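Local coordinates for protein aminotransferase, class III (Thermomicrobium roseum, PDB 6IO1) that acts as a thermostable (S)-enantioselective omega-transaminase, probably shuttling amino groups between substrates through its pyridoxal phosphate cofactor, at residues Gln359-Lys362 / Arg363-Glu366; Pro244-Ala247 / Ala248-Lys252; Asp305-Ala308 / Glu309-Ser313; Val415-Pro419 / Asp420-Met424. One frame throughout, in Å; residues are numbered along the deposited sequence.

Contact 1: residues Gln359-Lys362 / Arg363-Glu366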
loop_
_atom_site.group_PDB
_atom_site.type_symbol
_atom_site.label_atom_id
_atom_site.label_comp_id
_atom_site.label_asym_id
_atom_site.label_seq_id
_atom_site.Cartn_x
_atom_site.Cartn_y
_atom_site.Cartn_z
ATOM N N GLN B 359 0.347 -34.258 10.519
ATOM C CA GLN B 359 0.154 -35.613 11.023
ATOM C C GLN B 359 -0.687 -35.611 12.292
ATOM O O GLN B 359 -1.643 -36.384 12.422
ATOM C CB GLN B 359 1.510 -36.275 11.278
ATOM C CG GLN B 359 1.452 -37.465 12.224
ATOM C CD GLN B 359 2.824 -38.031 12.532
ATOM O OE1 GLN B 359 3.514 -38.530 11.644
ATOM N NE2 GLN B 359 3.228 -37.955 13.795
ATOM N N GLU B 360 -0.346 -34.740 13.243
ATOM C CA GLU B 360 -1.079 -34.721 14.504
ATOM C C GLU B 360 -2.499 -34.187 14.328
ATOM O O GLU B 360 -3.444 -34.738 14.902
ATOM C CB GLU B 360 -0.307 -33.907 15.541
ATOM C CG GLU B 360 1.048 -34.505 15.901
ATOM C CD GLU B 360 0.947 -35.959 16.324
ATOM O OE1 GLU B 360 0.085 -36.276 17.171
ATOM O OE2 GLU B 360 1.726 -36.787 15.805
ATOM N N LEU B 361 -2.671 -33.104 13.563
ATOM C CA LEU B 361 -3.994 -32.524 13.355
ATOM C C LEU B 361 -4.907 -33.414 12.517
ATOM O O LEU B 361 -6.131 -33.339 12.665
ATOM C CB LEU B 361 -3.862 -31.149 12.699
ATOM C CG LEU B 361 -3.272 -30.035 13.567
ATOM C CD1 LEU B 361 -2.862 -28.858 12.700
ATOM C CD2 LEU B 361 -4.249 -29.598 14.647
ATOM N N LYS B 362 -4.353 -34.261 11.646
ATOM C CA LYS B 362 -5.201 -35.123 10.832
ATOM C C LYS B 362 -5.976 -36.121 11.662
ATOM O O LYS B 362 -6.971 -36.673 11.177
ATOM C CB LYS B 362 -4.352 -35.891 9.824
ATOM C CG LYS B 362 -4.564 -35.407 8.438
ATOM C CD LYS B 362 -3.565 -35.993 7.490
ATOM C CE LYS B 362 -4.235 -36.283 6.166
ATOM N NZ LYS B 362 -5.042 -35.120 5.695
ATOM N N ARG B 363 -5.490 -36.332 12.885
ATOM C CA ARG B 363 -6.161 -37.220 13.859
ATOM C C ARG B 363 -7.527 -36.588 14.122
ATOM O O ARG B 363 -8.509 -37.341 14.278
ATOM C CB ARG B 363 -5.330 -37.289 15.145
ATOM C CG ARG B 363 -5.715 -38.429 16.077
ATOM C CD ARG B 363 -4.696 -38.621 17.186
ATOM N NE ARG B 363 -4.888 -39.868 17.910
ATOM C CZ ARG B 363 -4.043 -40.350 18.815
ATOM N NH1 ARG B 363 -2.938 -39.685 19.109
ATOM N NH2 ARG B 363 -4.304 -41.493 19.421
ATOM N N LEU B 364 -7.584 -35.250 14.128
ATOM C CA LEU B 364 -8.854 -34.587 14.441
ATOM C C LEU B 364 -9.952 -35.038 13.489
ATOM O O LEU B 364 -11.141 -34.833 13.762
ATOM C CB LEU B 364 -8.717 -33.061 14.374
ATOM C CG LEU B 364 -7.959 -32.345 15.490
ATOM C CD1 LEU B 364 -7.802 -30.876 15.121
ATOM C CD2 LEU B 364 -8.712 -32.488 16.791
ATOM N N GLU B 365 -9.564 -35.643 12.366
ATOM C CA GLU B 365 -10.518 -36.170 11.408
ATOM C C GLU B 365 -11.312 -37.331 11.974
ATOM O O GLU B 365 -12.304 -37.730 11.363
ATOM C CB GLU B 365 -9.804 -36.604 10.124
ATOM C CG GLU B 365 -9.444 -35.452 9.190
ATOM C CD GLU B 365 -8.720 -35.913 7.937
ATOM O OE1 GLU B 365 -8.309 -37.091 7.891
ATOM O OE2 GLU B 365 -8.559 -35.099 7.002
ATOM N N GLU B 366 -10.896 -37.883 13.116
ATOM C CA GLU B 366 -11.700 -38.879 13.813
ATOM C C GLU B 366 -12.991 -38.293 14.370
ATOM O O GLU B 366 -13.926 -39.048 14.660
ATOM C CB GLU B 366 -10.880 -39.498 14.943
ATOM C CG GLU B 366 -9.663 -40.271 14.476
ATOM C CD GLU B 366 -8.734 -40.639 15.615
ATOM O OE1 GLU B 366 -7.617 -41.121 15.338
ATOM O OE2 GLU B 366 -9.123 -40.448 16.787
#
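Leu361 and Leu364 form the tight side of this local contact, running alongside each other with CD2 of Leu361 3.8 Å from CD1 of Leu364. Beneath them, Leu364 N donates to Leu361 O at 2.8 Å. The pair packs against helix 432-450, Leu361 on Ile439 and Leu364 on Ala443 and Leu446. Such i to i+3 bonding is the mark of a 3-10 turn: the end of helix 346-361 winds into the 3-10 segment 364-366, just ahead of strand 370-376. A second, longer bond of this kind runs from Arg363 N to Glu360 O at 3.3 Å. The other side is looser and more exposed, with Lys362 and Arg363 both open to solvent. Lys362 keeps company with Glu365, but its NZ stays 3.8 Å from OE2 of Glu365, a long salt bridge, and OE2 also accepts from the backbone N of Val373. Replacing Glu365 by an alanine would probably leave the Val373 N-H without this acceptor and Lys362 without its nearby, though distant, opposite charge. One turn back, Gln359 NE2 meets Glu360 OE2 almost straight at 2.8 Å, with the oxygen in the plane of the amide.

Contact 2: residues Pro244-Ala247 / Ala248-Lys252; sequences PAIA and AVLRK
Pro244 O is gripped twice, by the backbone N of Ala248 at 2.9 Å and by a water that donates to it at 2.7 Å. The first is a bond of helix 242-253, the helical arm of a beta-alpha-beta unit that connects strand 221-226 to strand 256-260; Glu227, just past the first strand, and Asp260, the last residue of the second, help line the cofactor pocket. The same water accepts from Arg251 NH2 at 2.9 Å, so it joins residues seven apart along one face of the helix. A bend in the arginine chain at chi3 (-52°) turns the guanidinium back along the helix, where Ala248 CA lies 3.6 Å over one of its faces, nearer the edge than the centre. NH1 of Arg251 comes within 3.5 Å of Ala247 CB, while the water sits at the guanidinium edge, in its plane. Ala247 O is meanwhile held by the backbone N of Arg251 in a nearly straight bond, 167° at the hydrogen. The apolar flank packs on helix 198-216, Ile246 and Val249 on Leu209 and Ala245 on Val206, while Leu250 rests on Ile255. Along it, Ile246 and Leu250 meet only loosely through methyl groups, CG2 to CD1 at 4.2 Å, whereas Val249 places its CG2 3.3 Å from Ala245 O.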
loop_
_atom_site.group_PDB
_atom_site.type_symbol
_atom_site.label_atom_id
_atom_site.label_comp_id
_atom_site.label_asym_id
_atom_site.label_seq_id
_atom_site.Cartn_x
_atom_site.Cartn_y
_atom_site.Cartn_z
ATOM N N PRO B 244 2.410 -27.692 -13.338
ATOM C CA PRO B 244 3.088 -27.868 -14.635
ATOM C C PRO B 244 2.134 -27.850 -15.817
ATOM O O PRO B 244 2.421 -27.199 -16.829
ATOM C CB PRO B 244 3.789 -29.226 -14.484
ATOM C CG PRO B 244 3.977 -29.391 -13.023
ATOM C CD PRO B 244 2.780 -28.757 -12.386
ATOM N N ALA B 245 0.987 -28.525 -15.706
ATOM C CA ALA B 245 0.025 -28.551 -16.806
ATOM C C ALA B 245 -0.552 -27.164 -17.076
ATOM O O ALA B 245 -0.646 -26.728 -18.235
ATOM C CB ALA B 245 -1.087 -29.553 -16.494
ATOM N N ILE B 246 -0.963 -26.461 -16.016
ATOM C CA ILE B 246 -1.536 -25.127 -16.189
ATOM C C ILE B 246 -0.516 -24.192 -16.831
ATOM O O ILE B 246 -0.829 -23.448 -17.774
ATOM C CB ILE B 246 -2.036 -24.580 -14.838
ATOM C CG1 ILE B 246 -3.212 -25.413 -14.323
ATOM C CG2 ILE B 246 -2.433 -23.119 -14.965
ATOM C CD1 ILE B 246 -4.376 -25.500 -15.284
ATOM N N ALA B 247 0.722 -24.217 -16.328
ATOM C CA ALA B 247 1.771 -23.376 -16.891
ATOM C C ALA B 247 2.049 -23.735 -18.345
ATOM O O ALA B 247 2.338 -22.854 -19.163
ATOM C CB ALA B 247 3.044 -23.497 -16.054
ATOM N N ALA B 248 1.983 -25.026 -18.682
ATOM C CA ALA B 248 2.189 -25.436 -20.067
ATOM C C ALA B 248 1.120 -24.849 -20.978
ATOM O O ALA B 248 1.426 -24.371 -22.075
ATOM C CB ALA B 248 2.205 -26.960 -20.169
ATOM N N VAL B 249 -0.141 -24.872 -20.540
ATOM C CA VAL B 249 -1.209 -24.267 -21.339
ATOM C C VAL B 249 -0.952 -22.771 -21.521
ATOM O O VAL B 249 -1.038 -22.224 -22.636
ATOM C CB VAL B 249 -2.580 -24.529 -20.690
ATOM C CG1 VAL B 249 -3.678 -23.793 -21.445
ATOM C CG2 VAL B 249 -2.868 -26.022 -20.638
ATOM N N LEU B 250 -0.610 -22.093 -20.421
ATOM C CA LEU B 250 -0.367 -20.654 -20.480
ATOM C C LEU B 250 0.755 -20.329 -21.459
ATOM O O LEU B 250 0.639 -19.406 -22.273
ATOM C CB LEU B 250 -0.038 -20.119 -19.086
ATOM C CG LEU B 250 -1.156 -20.200 -18.046
ATOM C CD1 LEU B 250 -0.658 -19.720 -16.694
ATOM C CD2 LEU B 250 -2.368 -19.397 -18.496
ATOM N N ARG B 251 1.855 -21.084 -21.393
ATOM C CA ARG B 251 2.948 -20.889 -22.338
ATOM C C ARG B 251 2.519 -21.205 -23.764
ATOM O O ARG B 251 2.997 -20.568 -24.711
ATOM C CB ARG B 251 4.145 -21.751 -21.942
ATOM C CG ARG B 251 4.839 -21.297 -20.670
ATOM C CD ARG B 251 6.220 -21.915 -20.549
ATOM N NE ARG B 251 6.180 -23.368 -20.695
ATOM C CZ ARG B 251 5.887 -24.211 -19.710
ATOM N NH1 ARG B 251 5.598 -23.748 -18.502
ATOM N NH2 ARG B 251 5.877 -25.517 -19.936
ATOM N N LYS B 252 1.632 -22.189 -23.939
ATOM C CA LYS B 252 1.132 -22.507 -25.271
ATOM C C LYS B 252 0.449 -21.301 -25.896
ATOM O O LYS B 252 0.597 -21.049 -27.098
ATOM C CB LYS B 252 0.170 -23.693 -25.210
ATOM C CG LYS B 252 -0.624 -23.910 -26.493
ATOM C CD LYS B 252 -1.649 -25.023 -26.338
ATOM C CE LYS B 252 -2.606 -25.056 -27.519
ATOM N NZ LYS B 252 -3.618 -26.140 -27.387
HETATM O O HOH W 1 5.038 -26.734 -17.444
#

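Contact 3: residues Asp305-Ala308 / Glu309-Ser313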
loop_
_atom_site.group_PDB
_atom_site.type_symbol
_atom_site.label_atom_id
_atom_site.label_comp_id
_atom_site.label_asym_id
_atom_site.label_seq_id
_atom_site.Cartn_x
_atom_site.Cartn_y
_atom_site.Cartn_z
ATOM N N ASP B 305 13.829 -11.069 -17.310
ATOM C CA ASP B 305 14.671 -10.196 -18.118
ATOM C C ASP B 305 13.957 -9.730 -19.381
ATOM O O ASP B 305 14.187 -8.607 -19.840
ATOM C CB ASP B 305 15.973 -10.912 -18.472
ATOM C CG ASP B 305 17.063 -9.954 -18.883
ATOM O OD1 ASP B 305 17.525 -9.177 -18.024
ATOM O OD2 ASP B 305 17.454 -9.973 -20.069
ATOM N N GLU B 306 13.103 -10.575 -19.962
ATOM C CA GLU B 306 12.385 -10.192 -21.175
ATOM C C GLU B 306 11.414 -9.044 -20.910
ATOM O O GLU B 306 11.381 -8.055 -21.654
ATOM C CB GLU B 306 11.648 -11.407 -21.742
ATOM C CG GLU B 306 10.385 -11.079 -22.521
ATOM C CD GLU B 306 10.673 -10.486 -23.884
ATOM O OE1 GLU B 306 11.825 -10.599 -24.354
ATOM O OE2 GLU B 306 9.744 -9.911 -24.488
ATOM N N ILE B 307 10.616 -9.160 -19.845
ATOM C CA ILE B 307 9.653 -8.113 -19.508
ATOM C C ILE B 307 10.377 -6.812 -19.183
ATOM O O ILE B 307 9.979 -5.727 -19.627
ATOM C CB ILE B 307 8.754 -8.567 -18.344
ATOM C CG1 ILE B 307 7.808 -9.676 -18.807
ATOM C CG2 ILE B 307 7.972 -7.392 -17.775
ATOM C CD1 ILE B 307 6.941 -10.235 -17.706
ATOM N N ALA B 308 11.447 -6.902 -18.390
ATOM C CA ALA B 308 12.208 -5.712 -18.029
ATOM C C ALA B 308 12.844 -5.068 -19.254
ATOM O O ALA B 308 12.886 -3.838 -19.362
ATOM C CB ALA B 308 13.275 -6.065 -16.999
ATOM N N GLU B 309 13.370 -5.880 -20.173
ATOM C CA GLU B 309 13.953 -5.340 -21.396
ATOM C C GLU B 309 12.899 -4.624 -22.230
ATOM O O GLU B 309 13.150 -3.538 -22.769
ATOM C CB GLU B 309 14.602 -6.466 -22.201
ATOM C CG GLU B 309 15.400 -6.002 -23.405
ATOM C CD GLU B 309 16.790 -5.532 -23.031
ATOM O OE1 GLU B 309 17.277 -5.914 -21.945
ATOM O OE2 GLU B 309 17.397 -4.783 -23.825
ATOM N N THR B 310 11.704 -5.211 -22.330
ATOM C CA THR B 310 10.617 -4.561 -23.055
ATOM C C THR B 310 10.261 -3.225 -22.415
ATOM O O THR B 310 10.100 -2.213 -23.109
ATOM C CB THR B 310 9.394 -5.479 -23.106
ATOM O OG1 THR B 310 9.707 -6.654 -23.863
ATOM C CG2 THR B 310 8.217 -4.764 -23.756
ATOM N N LEU B 311 10.137 -3.204 -21.085
ATOM C CA LEU B 311 9.811 -1.960 -20.391
ATOM C C LEU B 311 10.898 -0.910 -20.592
ATOM O O LEU B 311 10.598 0.266 -20.832
ATOM C CB LEU B 311 9.599 -2.225 -18.900
ATOM C CG LEU B 311 8.441 -3.119 -18.445
ATOM C CD1 LEU B 311 7.945 -2.679 -17.075
ATOM C CD2 LEU B 311 7.298 -3.126 -19.451
ATOM N N ALA B 312 12.166 -1.312 -20.497
ATOM C CA ALA B 312 13.286 -0.389 -20.615
ATOM C C ALA B 312 13.603 -0.012 -22.055
ATOM O O ALA B 312 14.472 0.840 -22.275
ATOM C CB ALA B 312 14.531 -0.989 -19.957
ATOM N N SER B 313 12.931 -0.615 -23.035
ATOM C CA SER B 313 13.165 -0.249 -24.426
ATOM C C SER B 313 12.424 1.017 -24.841
ATOM O O SER B 313 12.701 1.548 -25.922
ATOM C CB SER B 313 12.764 -1.402 -25.349
ATOM O OG SER B 313 11.356 -1.473 -25.493
HETATM O O HOH W 2 16.549 -6.565 -19.219
#
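Glu309 lays its CB against the carbonyl oxygen of Asp305, 3.2 Å away, and with Ala308 and Ile307 it carries most of this contact within helix 305-312, the short helix that follows strand 299-304 and faces the second subunit. The chain of Glu309 leaves with CG opposite the backbone N (chi1 -172°) and bends at chi2. Its OE1 forms a salt bridge with Arg30 of the second subunit, on which Ala308 also packs. Asp305 OD2 stands 4.5 Å from that same OE1 of Glu309; the arginine probably eases the repulsion, while Asp305 OD1 is engaged by His114 NE2. The carbonyl oxygen of Ala308 takes the backbone N of Ala312 at 2.9 Å. Between Ile307 and Leu311 the side chains meet loosely, Ile307 CG2 being 4.4 Å from Leu311 CG. Beside this apolar strip, Glu306 O is held by Thr310 N at 2.9 Å and Thr310 OG1 at 3.1 Å, one from each side of its carbonyl plane. The hydroxyl gets there because it lies beside its own backbone N (chi1 -64°). Helix 121-138 and the residue after it back this side: Ile307 packs on Tyr135 and Leu311 on Tyr134 and Leu138, Tyr135 OH bonds to Glu306 OE2, and Lys139 NZ reaches both Thr310 OG1 and Glu306 OE2. A valine in place of Thr310 would probably cost Glu306 O its bond from the hydroxyl and Lys139 one of its partners. At the end of the segment, Ser313 OG donates to Thr310 O at 2.8 Å.

Contact 4: residues Val415-Pro419 / Asp420-Met424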
loop_
_atom_site.group_PDB
_atom_site.type_symbol
_atom_site.label_atom_id
_atom_site.label_comp_id
_atom_site.label_asym_id
_atom_site.label_seq_id
_atom_site.Cartn_x
_atom_site.Cartn_y
_atom_site.Cartn_z
ATOM N N VAL B 415 -5.465 -18.039 16.390
ATOM C CA VAL B 415 -5.544 -18.707 15.059
ATOM C C VAL B 415 -6.710 -18.079 14.286
ATOM O O VAL B 415 -7.554 -17.421 14.918
ATOM C CB VAL B 415 -5.712 -20.233 15.186
ATOM C CG1 VAL B 415 -4.442 -20.908 15.672
ATOM C CG2 VAL B 415 -6.890 -20.600 16.070
ATOM N N ARG B 416 -6.737 -18.253 12.965
ATOM C CA ARG B 416 -7.801 -17.655 12.171
ATOM C C ARG B 416 -9.040 -18.538 12.241
ATOM O O ARG B 416 -9.013 -19.684 11.790
ATOM C CB ARG B 416 -7.341 -17.469 10.729
ATOM C CG ARG B 416 -8.417 -16.939 9.813
ATOM C CD ARG B 416 -8.762 -15.504 10.160
ATOM N NE ARG B 416 -9.819 -14.971 9.305
ATOM C CZ ARG B 416 -10.951 -14.441 9.756
ATOM N NH1 ARG B 416 -11.184 -14.375 11.058
ATOM N NH2 ARG B 416 -11.853 -13.979 8.901
ATOM N N CYS B 417 -10.122 -18.022 12.807
ATOM C CA CYS B 417 -11.363 -18.774 12.922
ATOM C C CYS B 417 -12.392 -18.189 11.965
ATOM O O CYS B 417 -12.691 -16.992 12.025
ATOM C CB CYS B 417 -11.881 -18.757 14.362
ATOM S SG CYS B 417 -10.749 -19.526 15.546
ATOM N N THR B 418 -12.929 -19.032 11.091
ATOM C CA THR B 418 -13.843 -18.636 10.031
ATOM C C THR B 418 -15.045 -19.563 10.030
ATOM O O THR B 418 -15.025 -20.621 10.669
ATOM C CB THR B 418 -13.136 -18.693 8.664
ATOM O OG1 THR B 418 -13.029 -20.056 8.233
ATOM C CG2 THR B 418 -11.744 -18.077 8.732
ATOM N N PRO B 419 -16.105 -19.217 9.287
ATOM C CA PRO B 419 -17.254 -20.133 9.192
ATOM C C PRO B 419 -16.888 -21.499 8.642
ATOM O O PRO B 419 -17.668 -22.446 8.803
ATOM C CB PRO B 419 -18.220 -19.394 8.257
ATOM C CG PRO B 419 -17.879 -17.962 8.431
ATOM C CD PRO B 419 -16.397 -17.917 8.654
ATOM N N ASP B 420 -15.730 -21.630 7.999
ATOM C CA ASP B 420 -15.284 -22.899 7.448
ATOM C C ASP B 420 -14.384 -23.675 8.397
ATOM O O ASP B 420 -14.146 -24.863 8.159
ATOM C CB ASP B 420 -14.549 -22.664 6.126
ATOM C CG ASP B 420 -15.261 -21.656 5.243
ATOM O OD1 ASP B 420 -16.477 -21.823 5.029
ATOM O OD2 ASP B 420 -14.614 -20.697 4.766
ATOM N N GLY B 421 -13.884 -23.048 9.461
ATOM C CA GLY B 421 -13.010 -23.768 10.367
ATOM C C GLY B 421 -11.856 -22.972 10.937
ATOM O O GLY B 421 -11.994 -21.782 11.242
ATOM N N ILE B 422 -10.708 -23.628 11.101
ATOM C CA ILE B 422 -9.544 -23.033 11.753
ATOM C C ILE B 422 -8.364 -23.043 10.789
ATOM O O ILE B 422 -8.067 -24.070 10.171
ATOM C CB ILE B 422 -9.192 -23.772 13.059
ATOM C CG1 ILE B 422 -10.329 -23.631 14.072
ATOM C CG2 ILE B 422 -7.891 -23.244 13.641
ATOM C CD1 ILE B 422 -10.072 -24.335 15.386
ATOM N N VAL B 423 -7.722 -21.880 10.642
ATOM C CA VAL B 423 -6.548 -21.726 9.732
ATOM C C VAL B 423 -5.324 -21.397 10.592
ATOM O O VAL B 423 -5.411 -20.455 11.404
ATOM C CB VAL B 423 -6.800 -20.633 8.674
ATOM C CG1 VAL B 423 -5.636 -20.514 7.702
ATOM C CG2 VAL B 423 -8.103 -20.866 7.925
ATOM N N MET B 424 -4.230 -22.140 10.407
ATOM C CA MET B 424 -3.002 -21.918 11.215
ATOM C C MET B 424 -1.805 -21.610 10.308
ATOM O O MET B 424 -1.566 -22.377 9.355
ATOM C CB MET B 424 -2.686 -23.158 12.055
ATOM C CG MET B 424 -3.695 -23.412 13.158
ATOM S SD MET B 424 -3.683 -25.132 13.721
ATOM C CE MET B 424 -4.473 -25.937 12.329
HETATM O O HOH W 3 -11.484 -20.387 6.212
#
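Thr418 and Gly421 close a beta hairpin, exchanging Thr418 N to Gly421 O at 2.9 Å, nearly straight at 172°, and Gly421 N to Thr418 O across a type I turn through Pro419 and Asp420. The threonine hydroxyl bonds to the turn: chi1 of 77° sets OG1 between the backbone N and the carbonyl carbon, where it accepts Asp420 N at 3.1 Å, the bond of an ST turn, and a weak one from Gly421 N, and meets a water at 2.6 Å. Gly421 has backbone angles at which any CB would press on the carbonyl oxygen of Asp420. Further along, Arg416 and Val423 form a hydrogen-bonded pair, with Val423 N to Arg416 O at 2.8 Å. On their face of the sheet, the methyl CG2 of Thr418 lies 3.6 Å above one face of the Arg416 guanidinium. The other face carries Cys417 and the non-hydrogen-bonded partner Ile422, whose CG2 reaches Val415 CG2 at 3.7 Å, while Val415 CG1 touches Met424 CG at 3.6 Å. Helices 400-410 and 432-450 cover this greasy side, and strand 379-384 pairs with the other edge of strand 421-424, the one turned away from 413-418. Phe57 packs on both Arg416 and Val423, and Phe90 of the second subunit on Arg416. The backbone pairs and the Thr418 hydroxyl thus fix the turn and the start of the Arg416 side chain, which projects from the face it shares with Val423 and Thr418, about 10 Å from the bound pyridoxamine phosphate.

Along the chain the order is contact 2, contact 3, contact 1, contact 4, and in space they fall into two groups. Contacts 2 and 3 belong to the cofactor-binding sheet: helix 242-253 joins two of its strands, and helix 305-312 follows strand 299-304; their centres are 22 Å apart. Contacts 1 and 4 belong to the other sheet, the first leading into one of its two edge strands, 370-376, the second lying within it. Here the centres are 16 Å apart, both pack on helix 432-450, and Leu361 CD1 meets Met424 CE at 3.4 Å. Contacts 1 and 3, 49 Å apart, lie on opposite sides of the chain's centre, so the four sample both sheets of this fold, one pair beside each.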